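Local coordinates for agarase (Pseudoalteromonas fuliginea, PDB 6XJ9), which probably hydrolyses agarose, acting as a glycoside hydrolase family 50 agarase, at residues 360-364 with 722-726; 495-501 with 610-614; 506-512 with 594-599. All blocks are in the same frame, centred on the assembly; numbering follows the deposited sequence.

In the fold
Contacts 2 and 3 hold the same two elements, strand 501-506 and helix 584-609. Contact 2 joins the loops that enter strand 501-506 and leave the helix. Contact 3 joins the loop leaving the strand to the body of the helix. Their centres are about 22 Å apart. Contact 1 lies elsewhere, with its centre about 40 Å from that of contact 2 and about 35 Å from that of contact 3. Contacts 1 and 3 are buried, whereas contact 2 is only partly so and has partly exposed asparagines. The chemistry differs too. Contact 1 is an arginine on a backbone carbonyl, contact 2 a histidine on another, and contact 3 an aromatic cluster with a tyrosine-aspartate bond.

Contact 1: 360-364 with 722-726; sequences RKNLF and ITGRA
R360 holds the backbone carbonyl of T723 with both ends of its guanidinium. NH1 donates to T723 O at 2.8 Å and NH2 donates to the same oxygen at 3.0 Å. The oxygen sits in the guanidinium plane, at its edge. NH1 arrives in the carbonyl plane, while NH2 comes from above it. The side chain reaches this point by bending twice, at chi2 (-65°) and chi3 (-59°). The bends bring the guanidinium over L363, whose CD1 lies 3.5 Å above the guanidinium plane and near its centre.

The side-chain nitrogens of R360 and the hydroxyl of T723 have further partners. NH1 has a second acceptor in S155 O, within the CBM-like domain, and NH2 has one in L316 O of strand 315-320. NE is hydrogen-bonded as well. T723 OG1 pairs with T315 OG1, which also bonds G724 O. R360 O accepts from L363 N, and a type I turn from K361 to F364 follows, with a weak F364 N to K361 O bond.

The methyl of T723 makes the apolar part of the contact. CG2 meets L363 CD1 at 3.9 Å and stands 4.1 Å from F364 CE1. F364 CE1 is also 3.7 Å from T723 OG1.

The contact thus ties the loop 722-726, which follows strand 709-714, to the segment 360-364, which begins in helix 358-361. The arginine is buried, yet it donates to carbonyl oxygens from three parts of the chain. Their partial negative charge would be expected to offset the cost of burying its positive charge.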
ATOM      1  N   ARG A 360      -4.097 -15.083  31.904  1.00 26.88           N
ATOM      2  CA  ARG A 360      -3.352 -15.580  30.752  1.00 26.89           C
ATOM      3  C   ARG A 360      -4.113 -16.716  30.068  1.00 25.95           C
ATOM      4  O   ARG A 360      -4.246 -16.722  28.848  1.00 25.31           O
ATOM      5  CB  ARG A 360      -1.929 -16.021  31.111  1.00 24.18           C
ATOM      6  CG  ARG A 360      -1.005 -14.903  31.582  1.00 23.80           C
ATOM      7  CD  ARG A 360      -0.674 -13.851  30.535  1.00 24.14           C
ATOM      8  NE  ARG A 360      -0.035 -14.405  29.347  1.00 23.69           N
ATOM      9  CZ  ARG A 360       0.409 -13.685  28.315  1.00 25.11           C
ATOM     10  NH1 ARG A 360       0.329 -12.362  28.324  1.00 24.50           N
ATOM     11  NH2 ARG A 360       0.964 -14.297  27.286  1.00 24.89           N
ATOM     12  N   LYS A 361      -4.603 -17.681  30.850  1.00 27.76           N
ATOM     13  CA  LYS A 361      -5.293 -18.826  30.271  1.00 29.63           C
ATOM     14  C   LYS A 361      -6.394 -18.339  29.329  1.00 30.12           C
ATOM     15  O   LYS A 361      -6.508 -18.830  28.209  1.00 29.77           O
ATOM     16  CB  LYS A 361      -5.818 -19.778  31.354  1.00 31.06           C
ATOM     17  CG  LYS A 361      -6.648 -20.955  30.847  1.00 31.96           C
ATOM     18  CD  LYS A 361      -7.335 -21.731  31.961  1.00 34.29           C
ATOM     19  CE  LYS A 361      -8.425 -22.668  31.476  1.00 36.26           C
ATOM     20  NZ  LYS A 361      -9.420 -21.975  30.618  1.00 39.25           N
ATOM     21  N   ASN A 362      -7.151 -17.322  29.764  1.00 29.96           N
ATOM     22  CA  ASN A 362      -8.395 -16.944  29.101  1.00 30.61           C
ATOM     23  C   ASN A 362      -8.166 -16.097  27.846  1.00 28.59           C
ATOM     24  O   ASN A 362      -9.115 -15.830  27.105  1.00 26.16           O
ATOM     25  CB  ASN A 362      -9.386 -16.314  30.081  1.00 34.64           C
ATOM     26  CG  ASN A 362      -9.987 -17.350  31.008  1.00 38.77           C
ATOM     27  OD1 ASN A 362     -10.412 -18.416  30.561  1.00 38.34           O
ATOM     28  ND2 ASN A 362     -10.028 -17.048  32.298  1.00 39.23           N
ATOM     29  N   LEU A 363      -6.911 -15.699  27.598  1.00 26.64           N
ATOM     30  CA  LEU A 363      -6.564 -14.982  26.375  1.00 25.34           C
ATOM     31  C   LEU A 363      -6.869 -15.838  25.147  1.00 23.92           C
ATOM     32  O   LEU A 363      -7.207 -15.298  24.103  1.00 25.30           O
ATOM     33  CB  LEU A 363      -5.072 -14.631  26.372  1.00 24.87           C
ATOM     34  CG  LEU A 363      -4.563 -13.691  27.465  1.00 25.28           C
ATOM     35  CD1 LEU A 363      -3.042 -13.762  27.525  1.00 24.32           C
ATOM     36  CD2 LEU A 363      -5.023 -12.254  27.238  1.00 24.05           C
ATOM     37  N   PHE A 364      -6.722 -17.165  25.281  1.00 23.69           N
ATOM     38  CA  PHE A 364      -6.589 -18.080  24.156  1.00 23.39           C
ATOM     39  C   PHE A 364      -7.889 -18.836  23.872  1.00 25.30           C
ATOM     40  O   PHE A 364      -8.440 -19.485  24.772  1.00 25.16           O
ATOM     41  CB  PHE A 364      -5.429 -19.044  24.433  1.00 22.10           C
ATOM     42  CG  PHE A 364      -4.109 -18.356  24.691  1.00 22.52           C
ATOM     43  CD1 PHE A 364      -3.435 -17.706  23.664  1.00 22.52           C
ATOM     44  CD2 PHE A 364      -3.548 -18.340  25.961  1.00 22.57           C
ATOM     45  CE1 PHE A 364      -2.227 -17.062  23.899  1.00 24.09           C
ATOM     46  CE2 PHE A 364      -2.338 -17.701  26.201  1.00 23.41           C
ATOM     47  CZ  PHE A 364      -1.683 -17.057  25.171  1.00 25.05           C
ATOM     48  N   ILE A 722       0.885 -11.786  19.786  1.00 22.05           N
ATOM     49  CA  ILE A 722      -0.109 -10.764  20.063  1.00 23.31           C
ATOM     50  C   ILE A 722      -0.285 -10.602  21.573  1.00 22.77           C
ATOM     51  O   ILE A 722      -0.645  -9.520  22.028  1.00 23.22           O
ATOM     52  CB  ILE A 722      -1.432 -11.060  19.320  1.00 24.13           C
ATOM     53  CG1 ILE A 722      -2.467  -9.947  19.496  1.00 25.28           C
ATOM     54  CG2 ILE A 722      -1.986 -12.418  19.706  1.00 22.88           C
ATOM     55  CD1 ILE A 722      -3.710 -10.111  18.638  1.00 26.10           C
ATOM     56  N   THR A 723       0.001 -11.668  22.338  1.00 21.34           N
ATOM     57  CA  THR A 723      -0.170 -11.664  23.783  1.00 21.39           C
ATOM     58  C   THR A 723       1.165 -11.493  24.510  1.00 21.60           C
ATOM     59  O   THR A 723       1.278 -11.770  25.707  1.00 21.19           O
ATOM     60  CB  THR A 723      -0.883 -12.940  24.230  1.00 21.92           C
ATOM     61  OG1 THR A 723      -0.147 -13.980  23.589  1.00 22.26           O
ATOM     62  CG2 THR A 723      -2.333 -12.970  23.794  1.00 20.44           C
ATOM     63  N   GLY A 724       2.175 -11.026  23.776  1.00 21.85           N
ATOM     64  CA  GLY A 724       3.452 -10.688  24.380  1.00 22.95           C
ATOM     65  C   GLY A 724       4.465 -11.813  24.214  1.00 24.15           C
ATOM     66  O   GLY A 724       4.148 -12.978  24.429  1.00 23.54           O
ATOM     67  N   ARG A 725       5.683 -11.457  23.798  1.00 23.82           N
ATOM     68  CA  ARG A 725       6.780 -12.400  23.923  1.00 24.30           C
ATOM     69  C   ARG A 725       6.959 -12.732  25.408  1.00 24.25           C
ATOM     70  O   ARG A 725       6.781 -11.859  26.252  1.00 25.94           O
ATOM     71  CB  ARG A 725       8.042 -11.874  23.237  1.00 23.86           C
ATOM     72  CG  ARG A 725       8.762 -10.786  24.013  1.00 25.66           C
ATOM     73  CD  ARG A 725       9.989 -10.316  23.274  1.00 27.52           C
ATOM     74  NE  ARG A 725      10.777  -9.395  24.080  1.00 30.98           N
ATOM     75  CZ  ARG A 725      11.861  -8.776  23.632  1.00 33.30           C
ATOM     76  NH1 ARG A 725      12.274  -8.978  22.391  1.00 34.77           N
ATOM     77  NH2 ARG A 725      12.527  -7.956  24.420  1.00 34.82           N
ATOM     78  N   ALA A 726       7.286 -14.002  25.695  1.00 22.54           N
ATOM     79  CA  ALA A 726       7.373 -14.576  27.032  1.00 25.53           C
ATOM     80  C   ALA A 726       8.256 -13.757  27.979  1.00 25.99           C
ATOM     81  O   ALA A 726       7.917 -13.584  29.150  1.00 26.95           O
ATOM     82  CB  ALA A 726       7.863 -16.003  26.935  1.00 24.70           C
TER

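Contact 2: 495-501 with 610-614; sequences VKNSPWA and LPNHM
H613 reaches from its loop into the bend of 495-501, where its ring meets that segment edge-on. With CG anti to its own carbonyl carbon (chi1 -74°), CB points the ring toward 495-501. On one side of the ring, CD2 lies 3.2 Å from A501 O and 3.9 Å from A501 CB. On the other side, ND1 is 3.9 Å from N497 ND2, and CE1 comes within 3.5 Å of the same nitrogen. At the tip, NE2 donates to S498 O at 2.8 Å in a nearly straight bond (173°). That oxygen lies in the ring plane and also accepts from A501 N, which comes from the opposite face of the carbonyl. Y280 meets the H613 ring edge-to-face and bonds N497 OD1.

On the partly exposed side, N497 ND2 makes a weak bond to N612 OD1. On the buried side, V495 CG1 packs on L610 CD2 at 4.1 Å.

Both segments lead from a helix toward a strand: 478-495 into 501-506, and 584-609 into 614-615. A backbone hydrogen bond joins M614 and V504 just beyond the contact. Such adjacent helix-to-strand loops are typical of the N-terminal end of the strands of a (β/α)8 barrel, probably the fold here.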
ATOM      1  N   VAL A 495      30.888 -20.738  13.471  1.00 22.06           N
ATOM      2  CA  VAL A 495      31.083 -20.058  12.198  1.00 21.58           C
ATOM      3  C   VAL A 495      32.020 -20.899  11.326  1.00 23.36           C
ATOM      4  O   VAL A 495      31.895 -20.894  10.102  1.00 24.92           O
ATOM      5  CB  VAL A 495      31.600 -18.614  12.384  1.00 21.49           C
ATOM      6  CG1 VAL A 495      32.198 -18.048  11.103  1.00 20.30           C
ATOM      7  CG2 VAL A 495      30.514 -17.672  12.912  1.00 20.79           C
ATOM      8  N   LYS A 496      32.962 -21.595  11.979  1.00 23.54           N
ATOM      9  CA  LYS A 496      33.859 -22.551  11.343  1.00 24.93           C
ATOM     10  C   LYS A 496      34.599 -21.881  10.187  1.00 23.65           C
ATOM     11  O   LYS A 496      34.831 -22.522   9.167  1.00 26.44           O
ATOM     12  CB  LYS A 496      33.082 -23.775  10.837  1.00 25.28           C
ATOM     13  CG  LYS A 496      32.307 -24.522  11.902  1.00 26.85           C
ATOM     14  CD  LYS A 496      31.719 -25.841  11.457  1.00 31.60           C
ATOM     15  CE  LYS A 496      30.960 -26.508  12.585  1.00 32.64           C
ATOM     16  NZ  LYS A 496      31.268 -27.955  12.669  1.00 37.90           N
ATOM     17  N   ASN A 497      34.909 -20.585  10.358  1.00 22.52           N
ATOM     18  CA  ASN A 497      35.724 -19.753   9.473  1.00 23.61           C
ATOM     19  C   ASN A 497      35.039 -19.493   8.128  1.00 23.20           C
ATOM     20  O   ASN A 497      35.695 -19.092   7.161  1.00 23.98           O
ATOM     21  CB  ASN A 497      37.153 -20.288   9.310  1.00 25.69           C
ATOM     22  CG  ASN A 497      38.163 -19.208   8.984  1.00 26.65           C
ATOM     23  OD1 ASN A 497      38.784 -19.226   7.923  1.00 27.25           O
ATOM     24  ND2 ASN A 497      38.330 -18.261   9.889  1.00 28.65           N
ATOM     25  N   SER A 498      33.718 -19.689   8.077  1.00 21.48           N
ATOM     26  CA  SER A 498      32.966 -19.516   6.845  1.00 22.73           C
ATOM     27  C   SER A 498      33.112 -18.101   6.295  1.00 22.95           C
ATOM     28  O   SER A 498      32.936 -17.138   7.038  1.00 22.77           O
ATOM     29  CB  SER A 498      31.510 -19.848   7.040  1.00 23.35           C
ATOM     30  OG  SER A 498      30.806 -19.637   5.830  1.00 21.37           O
ATOM     31  N   PRO A 499      33.383 -17.948   4.974  1.00 24.29           N
ATOM     32  CA  PRO A 499      33.377 -16.643   4.312  1.00 24.47           C
ATOM     33  C   PRO A 499      31.997 -15.991   4.264  1.00 24.29           C
ATOM     34  O   PRO A 499      31.891 -14.787   4.050  1.00 24.34           O
ATOM     35  CB  PRO A 499      33.840 -16.949   2.876  1.00 25.80           C
ATOM     36  CG  PRO A 499      33.506 -18.407   2.677  1.00 24.62           C
ATOM     37  CD  PRO A 499      33.692 -19.045   4.039  1.00 24.57           C
ATOM     38  N   TRP A 500      30.956 -16.793   4.515  1.00 25.17           N
ATOM     39  CA  TRP A 500      29.570 -16.353   4.469  1.00 22.66           C
ATOM     40  C   TRP A 500      29.220 -15.528   5.706  1.00 20.94           C
ATOM     41  O   TRP A 500      28.184 -14.868   5.731  1.00 20.62           O
ATOM     42  CB  TRP A 500      28.639 -17.561   4.313  1.00 22.93           C
ATOM     43  CG  TRP A 500      28.789 -18.174   2.959  1.00 22.06           C
ATOM     44  CD1 TRP A 500      29.635 -19.183   2.594  1.00 24.27           C
ATOM     45  CD2 TRP A 500      28.116 -17.759   1.763  1.00 24.35           C
ATOM     46  NE1 TRP A 500      29.510 -19.446   1.256  1.00 23.36           N
ATOM     47  CE2 TRP A 500      28.593 -18.579   0.717  1.00 23.30           C
ATOM     48  CE3 TRP A 500      27.160 -16.770   1.477  1.00 25.31           C
ATOM     49  CZ2 TRP A 500      28.139 -18.446  -0.592  1.00 24.29           C
ATOM     50  CZ3 TRP A 500      26.714 -16.644   0.179  1.00 27.23           C
ATOM     51  CH2 TRP A 500      27.199 -17.470  -0.841  1.00 26.37           C
ATOM     52  N   ALA A 501      30.091 -15.575   6.717  1.00 19.60           N
ATOM     53  CA  ALA A 501      29.887 -14.815   7.944  1.00 18.76           C
ATOM     54  C   ALA A 501      30.460 -13.415   7.758  1.00 18.26           C
ATOM     55  O   ALA A 501      31.670 -13.229   7.746  1.00 18.78           O
ATOM     56  CB  ALA A 501      30.502 -15.539   9.126  1.00 17.37           C
ATOM     57  N   LEU A 610      38.626 -15.482  15.693  1.00 17.71           N
ATOM     58  CA  LEU A 610      37.972 -15.146  14.436  1.00 19.05           C
ATOM     59  C   LEU A 610      38.765 -14.056  13.717  1.00 20.33           C
ATOM     60  O   LEU A 610      38.206 -13.031  13.316  1.00 19.83           O
ATOM     61  CB  LEU A 610      36.522 -14.745  14.734  1.00 18.50           C
ATOM     62  CG  LEU A 610      35.579 -15.934  14.892  1.00 18.74           C
ATOM     63  CD1 LEU A 610      34.576 -15.702  16.012  1.00 19.35           C
ATOM     64  CD2 LEU A 610      34.868 -16.231  13.584  1.00 19.08           C
ATOM     65  N   PRO A 611      40.100 -14.250  13.560  1.00 20.57           N
ATOM     66  CA  PRO A 611      40.996 -13.211  13.049  1.00 19.84           C
ATOM     67  C   PRO A 611      40.657 -12.728  11.648  1.00 19.38           C
ATOM     68  O   PRO A 611      40.979 -11.593  11.319  1.00 18.94           O
ATOM     69  CB  PRO A 611      42.374 -13.898  13.013  1.00 20.71           C
ATOM     70  CG  PRO A 611      42.041 -15.377  12.963  1.00 20.25           C
ATOM     71  CD  PRO A 611      40.830 -15.490  13.871  1.00 19.31           C
ATOM     72  N   ASN A 612      39.981 -13.573  10.852  1.00 18.62           N
ATOM     73  CA  ASN A 612      39.742 -13.251   9.455  1.00 19.67           C
ATOM     74  C   ASN A 612      38.443 -12.459   9.303  1.00 20.34           C
ATOM     75  O   ASN A 612      38.127 -12.015   8.206  1.00 19.15           O
ATOM     76  CB  ASN A 612      39.737 -14.483   8.539  1.00 20.27           C
ATOM     77  CG  ASN A 612      40.999 -15.324   8.626  1.00 20.70           C
ATOM     78  OD1 ASN A 612      40.936 -16.556   8.659  1.00 21.31           O
ATOM     79  ND2 ASN A 612      42.141 -14.668   8.699  1.00 18.74           N
ATOM     80  N   HIS A 613      37.700 -12.294  10.403  1.00 20.89           N
ATOM     81  CA  HIS A 613      36.320 -11.823  10.345  1.00 20.16           C
ATOM     82  C   HIS A 613      36.180 -10.485  11.064  1.00 19.91           C
ATOM     83  O   HIS A 613      36.846 -10.252  12.064  1.00 19.56           O
ATOM     84  CB  HIS A 613      35.399 -12.833  11.025  1.00 19.32           C
ATOM     85  CG  HIS A 613      35.189 -14.049  10.202  1.00 18.87           C
ATOM     86  ND1 HIS A 613      36.051 -15.127  10.264  1.00 18.03           N
ATOM     87  CD2 HIS A 613      34.240 -14.355   9.293  1.00 18.35           C
ATOM     88  CE1 HIS A 613      35.639 -16.058   9.435  1.00 18.56           C
ATOM     89  NE2 HIS A 613      34.530 -15.610   8.822  1.00 18.61           N
ATOM     90  N   MET A 614      35.276  -9.629  10.567  1.00 19.68           N
ATOM     91  CA  MET A 614      35.127  -8.294  11.127  1.00 18.88           C
ATOM     92  C   MET A 614      34.474  -8.378  12.501  1.00 18.39           C
ATOM     93  O   MET A 614      33.560  -9.171  12.713  1.00 17.55           O
ATOM     94  CB  MET A 614      34.258  -7.414  10.227  1.00 18.95           C
ATOM     95  CG  MET A 614      34.959  -7.023   8.941  1.00 17.98           C
ATOM     96  SD  MET A 614      33.966  -5.831   8.034  1.00 18.58           S
ATOM     97  CE  MET A 614      32.553  -6.826   7.560  1.00 17.78           C
TER

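Contact 3: 506-512 with 594-599; sequences IDNEKSF and YADKYF
F512 pushes its ring between Y594 and Y598 of helix 584-609, an outer helix of what is probably the (β/α)8 barrel of this family. The loop 506-512 follows strand 501-506 and packs against that helix.

The tight part is aromatic. F512 turns its edge to the face of Y598 in a T-shaped pair, with centroids 5.5 Å apart and planes at 73°. Its CZ lies 3.8 Å from Y598 CD2. Its CE1 lies 3.7 Å from Y594 CE2, at the edge of the Y594 ring. A595 CB and F599 CE2 add looser contacts. The cluster continues within the helix, where Y598 CD2 sits over the face of F599. M472 and V629 also touch F512. The hydroxyl of Y594 bonds P473 O.

The other end is polar, and the buried bond between Y598 and D507 grips it. The Y598 side chain leaves the helix with CG anti to the backbone N (chi1 172°), which carries its hydroxyl across to D507. OH donates to D507 OD1 at 2.7 Å, on the anti side of the carboxylate. The carboxylate and ring planes are nearly coplanar, 26° apart. D507 OD2 is taken by I455 N.

The loose side belongs to K510, which is partly exposed, and to a water. K510 passes obliquely over this end, its CD 3.7 Å from Y598 OH. Its NZ makes only a long salt bridge to D507 OD1. I506 O and Y598 OH stand 3.7 Å apart and are linked by the water. It donates to Y598 OH at 3.0 Å and to I506 O at 2.8 Å.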
ATOM      1  N   ILE A 506      29.336  -8.623  19.384  1.00 18.32           N
ATOM      2  CA  ILE A 506      29.458  -9.160  20.731  1.00 17.82           C
ATOM      3  C   ILE A 506      28.701  -8.236  21.688  1.00 17.68           C
ATOM      4  O   ILE A 506      28.969  -7.038  21.741  1.00 15.89           O
ATOM      5  CB  ILE A 506      30.938  -9.362  21.129  1.00 17.65           C
ATOM      6  CG1 ILE A 506      31.649 -10.338  20.185  1.00 18.52           C
ATOM      7  CG2 ILE A 506      31.050  -9.820  22.582  1.00 18.03           C
ATOM      8  CD1 ILE A 506      31.262 -11.795  20.387  1.00 17.28           C
ATOM      9  N   ASP A 507      27.744  -8.815  22.428  1.00 18.52           N
ATOM     10  CA  ASP A 507      26.884  -8.110  23.378  1.00 18.59           C
ATOM     11  C   ASP A 507      25.907  -7.199  22.632  1.00 18.70           C
ATOM     12  O   ASP A 507      25.928  -7.126  21.403  1.00 18.67           O
ATOM     13  CB  ASP A 507      27.687  -7.408  24.488  1.00 19.79           C
ATOM     14  CG  ASP A 507      28.412  -8.363  25.425  1.00 19.53           C
ATOM     15  OD1 ASP A 507      29.485  -8.001  25.948  1.00 20.06           O
ATOM     16  OD2 ASP A 507      27.917  -9.475  25.608  1.00 20.33           O
ATOM     17  N   ASN A 508      25.053  -6.488  23.384  1.00 18.04           N
ATOM     18  CA  ASN A 508      24.007  -5.680  22.775  1.00 17.94           C
ATOM     19  C   ASN A 508      23.497  -4.702  23.821  1.00 18.40           C
ATOM     20  O   ASN A 508      23.072  -5.118  24.894  1.00 19.31           O
ATOM     21  CB  ASN A 508      22.884  -6.557  22.188  1.00 16.93           C
ATOM     22  CG  ASN A 508      21.671  -5.791  21.703  1.00 17.68           C
ATOM     23  OD1 ASN A 508      21.684  -5.209  20.616  1.00 18.46           O
ATOM     24  ND2 ASN A 508      20.603  -5.792  22.492  1.00 17.82           N
ATOM     25  N   GLU A 509      23.553  -3.403  23.500  1.00 18.94           N
ATOM     26  CA  GLU A 509      22.964  -2.363  24.333  1.00 19.88           C
ATOM     27  C   GLU A 509      23.358  -2.534  25.802  1.00 19.63           C
ATOM     28  O   GLU A 509      22.510  -2.503  26.691  1.00 18.64           O
ATOM     29  CB  GLU A 509      21.440  -2.306  24.167  1.00 20.55           C
ATOM     30  CG  GLU A 509      20.981  -2.099  22.734  1.00 21.60           C
ATOM     31  CD  GLU A 509      19.502  -1.776  22.589  1.00 23.30           C
ATOM     32  OE1 GLU A 509      18.755  -1.947  23.589  1.00 23.43           O
ATOM     33  OE2 GLU A 509      19.103  -1.335  21.485  1.00 22.59           O
ATOM     34  N   LYS A 510      24.661  -2.689  26.050  1.00 20.03           N
ATOM     35  CA  LYS A 510      25.184  -2.675  27.405  1.00 22.11           C
ATOM     36  C   LYS A 510      24.960  -1.293  28.020  1.00 21.59           C
ATOM     37  O   LYS A 510      24.946  -0.280  27.326  1.00 20.52           O
ATOM     38  CB  LYS A 510      26.672  -3.044  27.409  1.00 22.42           C
ATOM     39  CG  LYS A 510      26.990  -4.418  26.820  1.00 24.00           C
ATOM     40  CD  LYS A 510      28.401  -4.897  27.130  1.00 26.17           C
ATOM     41  CE  LYS A 510      28.546  -5.400  28.550  1.00 26.04           C
ATOM     42  NZ  LYS A 510      27.686  -6.585  28.778  1.00 27.22           N
ATOM     43  N   SER A 511      24.808  -1.267  29.343  1.00 23.01           N
ATOM     44  CA  SER A 511      24.484  -0.036  30.045  1.00 25.13           C
ATOM     45  C   SER A 511      25.748   0.775  30.357  1.00 24.69           C
ATOM     46  O   SER A 511      26.095   0.956  31.523  1.00 22.92           O
ATOM     47  CB  SER A 511      23.701  -0.359  31.292  1.00 29.52           C
ATOM     48  OG  SER A 511      23.314   0.833  31.959  1.00 37.40           O
ATOM     49  N   PHE A 512      26.418   1.278  29.302  1.00 22.82           N
ATOM     50  CA  PHE A 512      27.625   2.082  29.448  1.00 22.75           C
ATOM     51  C   PHE A 512      27.306   3.469  30.010  1.00 24.03           C
ATOM     52  O   PHE A 512      28.192   4.118  30.566  1.00 24.29           O
ATOM     53  CB  PHE A 512      28.348   2.275  28.111  1.00 21.01           C
ATOM     54  CG  PHE A 512      29.173   1.107  27.639  1.00 21.10           C
ATOM     55  CD1 PHE A 512      30.416   0.835  28.204  1.00 20.92           C
ATOM     56  CD2 PHE A 512      28.721   0.294  26.609  1.00 20.14           C
ATOM     57  CE1 PHE A 512      31.173  -0.238  27.758  1.00 20.71           C
ATOM     58  CE2 PHE A 512      29.478  -0.784  26.168  1.00 21.19           C
ATOM     59  CZ  PHE A 512      30.713  -1.037  26.734  1.00 21.10           C
ATOM     60  N   TYR A 594      37.632   2.730  30.875  1.00 19.40           N
ATOM     61  CA  TYR A 594      36.766   1.580  31.076  1.00 19.47           C
ATOM     62  C   TYR A 594      36.416   0.971  29.722  1.00 18.01           C
ATOM     63  O   TYR A 594      36.658  -0.210  29.489  1.00 20.14           O
ATOM     64  CB  TYR A 594      35.539   1.934  31.932  1.00 19.06           C
ATOM     65  CG  TYR A 594      34.529   0.818  32.035  1.00 18.78           C
ATOM     66  CD1 TYR A 594      34.628  -0.134  33.036  1.00 18.75           C
ATOM     67  CD2 TYR A 594      33.498   0.694  31.110  1.00 19.82           C
ATOM     68  CE1 TYR A 594      33.738  -1.190  33.121  1.00 18.83           C
ATOM     69  CE2 TYR A 594      32.591  -0.352  31.184  1.00 18.14           C
ATOM     70  CZ  TYR A 594      32.706  -1.287  32.203  1.00 18.39           C
ATOM     71  OH  TYR A 594      31.829  -2.326  32.285  1.00 17.50           O
ATOM     72  N   ALA A 595      35.853   1.786  28.827  1.00 18.18           N
ATOM     73  CA  ALA A 595      35.387   1.297  27.536  1.00 18.29           C
ATOM     74  C   ALA A 595      36.560   0.799  26.686  1.00 18.43           C
ATOM     75  O   ALA A 595      36.437  -0.169  25.935  1.00 16.95           O
ATOM     76  CB  ALA A 595      34.620   2.385  26.823  1.00 18.69           C
ATOM     77  N   ASP A 596      37.716   1.458  26.827  1.00 18.22           N
ATOM     78  CA  ASP A 596      38.892   1.062  26.066  1.00 19.06           C
ATOM     79  C   ASP A 596      39.303  -0.375  26.399  1.00 18.52           C
ATOM     80  O   ASP A 596      39.661  -1.149  25.506  1.00 18.48           O
ATOM     81  CB  ASP A 596      40.043   2.044  26.280  1.00 20.72           C
ATOM     82  CG  ASP A 596      41.315   1.551  25.632  1.00 22.40           C
ATOM     83  OD1 ASP A 596      41.507   1.821  24.440  1.00 22.83           O
ATOM     84  OD2 ASP A 596      42.078   0.875  26.322  1.00 25.98           O
ATOM     85  N   LYS A 597      39.268  -0.720  27.690  1.00 18.07           N
ATOM     86  CA  LYS A 597      39.629  -2.055  28.141  1.00 18.11           C
ATOM     87  C   LYS A 597      38.553  -3.044  27.698  1.00 17.86           C
ATOM     88  O   LYS A 597      38.869  -4.150  27.255  1.00 18.03           O
ATOM     89  CB  LYS A 597      39.913  -2.057  29.649  1.00 19.39           C
ATOM     90  CG  LYS A 597      40.279  -3.406  30.269  1.00 19.00           C
ATOM     91  CD  LYS A 597      41.640  -3.944  29.850  1.00 19.90           C
ATOM     92  CE  LYS A 597      42.071  -5.176  30.632  1.00 20.21           C
ATOM     93  NZ  LYS A 597      43.251  -5.829  30.010  1.00 21.55           N
ATOM     94  N   TYR A 598      37.280  -2.636  27.779  1.00 16.96           N
ATOM     95  CA  TYR A 598      36.221  -3.503  27.276  1.00 16.97           C
ATOM     96  C   TYR A 598      36.517  -3.910  25.839  1.00 16.75           C
ATOM     97  O   TYR A 598      36.531  -5.103  25.519  1.00 17.82           O
ATOM     98  CB  TYR A 598      34.817  -2.887  27.336  1.00 15.78           C
ATOM     99  CG  TYR A 598      33.778  -3.726  26.623  1.00 16.44           C
ATOM    100  CD1 TYR A 598      33.279  -4.877  27.213  1.00 16.70           C
ATOM    101  CD2 TYR A 598      33.304  -3.401  25.362  1.00 15.73           C
ATOM    102  CE1 TYR A 598      32.339  -5.675  26.585  1.00 16.78           C
ATOM    103  CE2 TYR A 598      32.354  -4.189  24.719  1.00 15.93           C
ATOM    104  CZ  TYR A 598      31.867  -5.328  25.335  1.00 16.90           C
ATOM    105  OH  TYR A 598      30.943  -6.139  24.729  1.00 18.01           O
ATOM    106  N   PHE A 599      36.698  -2.905  24.971  1.00 16.22           N
ATOM    107  CA  PHE A 599      36.839  -3.164  23.547  1.00 16.84           C
ATOM    108  C   PHE A 599      38.161  -3.852  23.227  1.00 17.21           C
ATOM    109  O   PHE A 599      38.230  -4.620  22.273  1.00 16.81           O
ATOM    110  CB  PHE A 599      36.571  -1.901  22.725  1.00 16.42           C
ATOM    111  CG  PHE A 599      35.101  -1.567  22.686  1.00 16.59           C
ATOM    112  CD1 PHE A 599      34.236  -2.305  21.887  1.00 16.33           C
ATOM    113  CD2 PHE A 599      34.574  -0.550  23.476  1.00 16.71           C
ATOM    114  CE1 PHE A 599      32.875  -2.032  21.871  1.00 16.86           C
ATOM    115  CE2 PHE A 599      33.214  -0.272  23.449  1.00 16.26           C
ATOM    116  CZ  PHE A 599      32.366  -1.019  22.657  1.00 16.10           C
TER
HETATM  117  O   HOH W   1      31.575  -6.057  21.830  1.00 17.49           O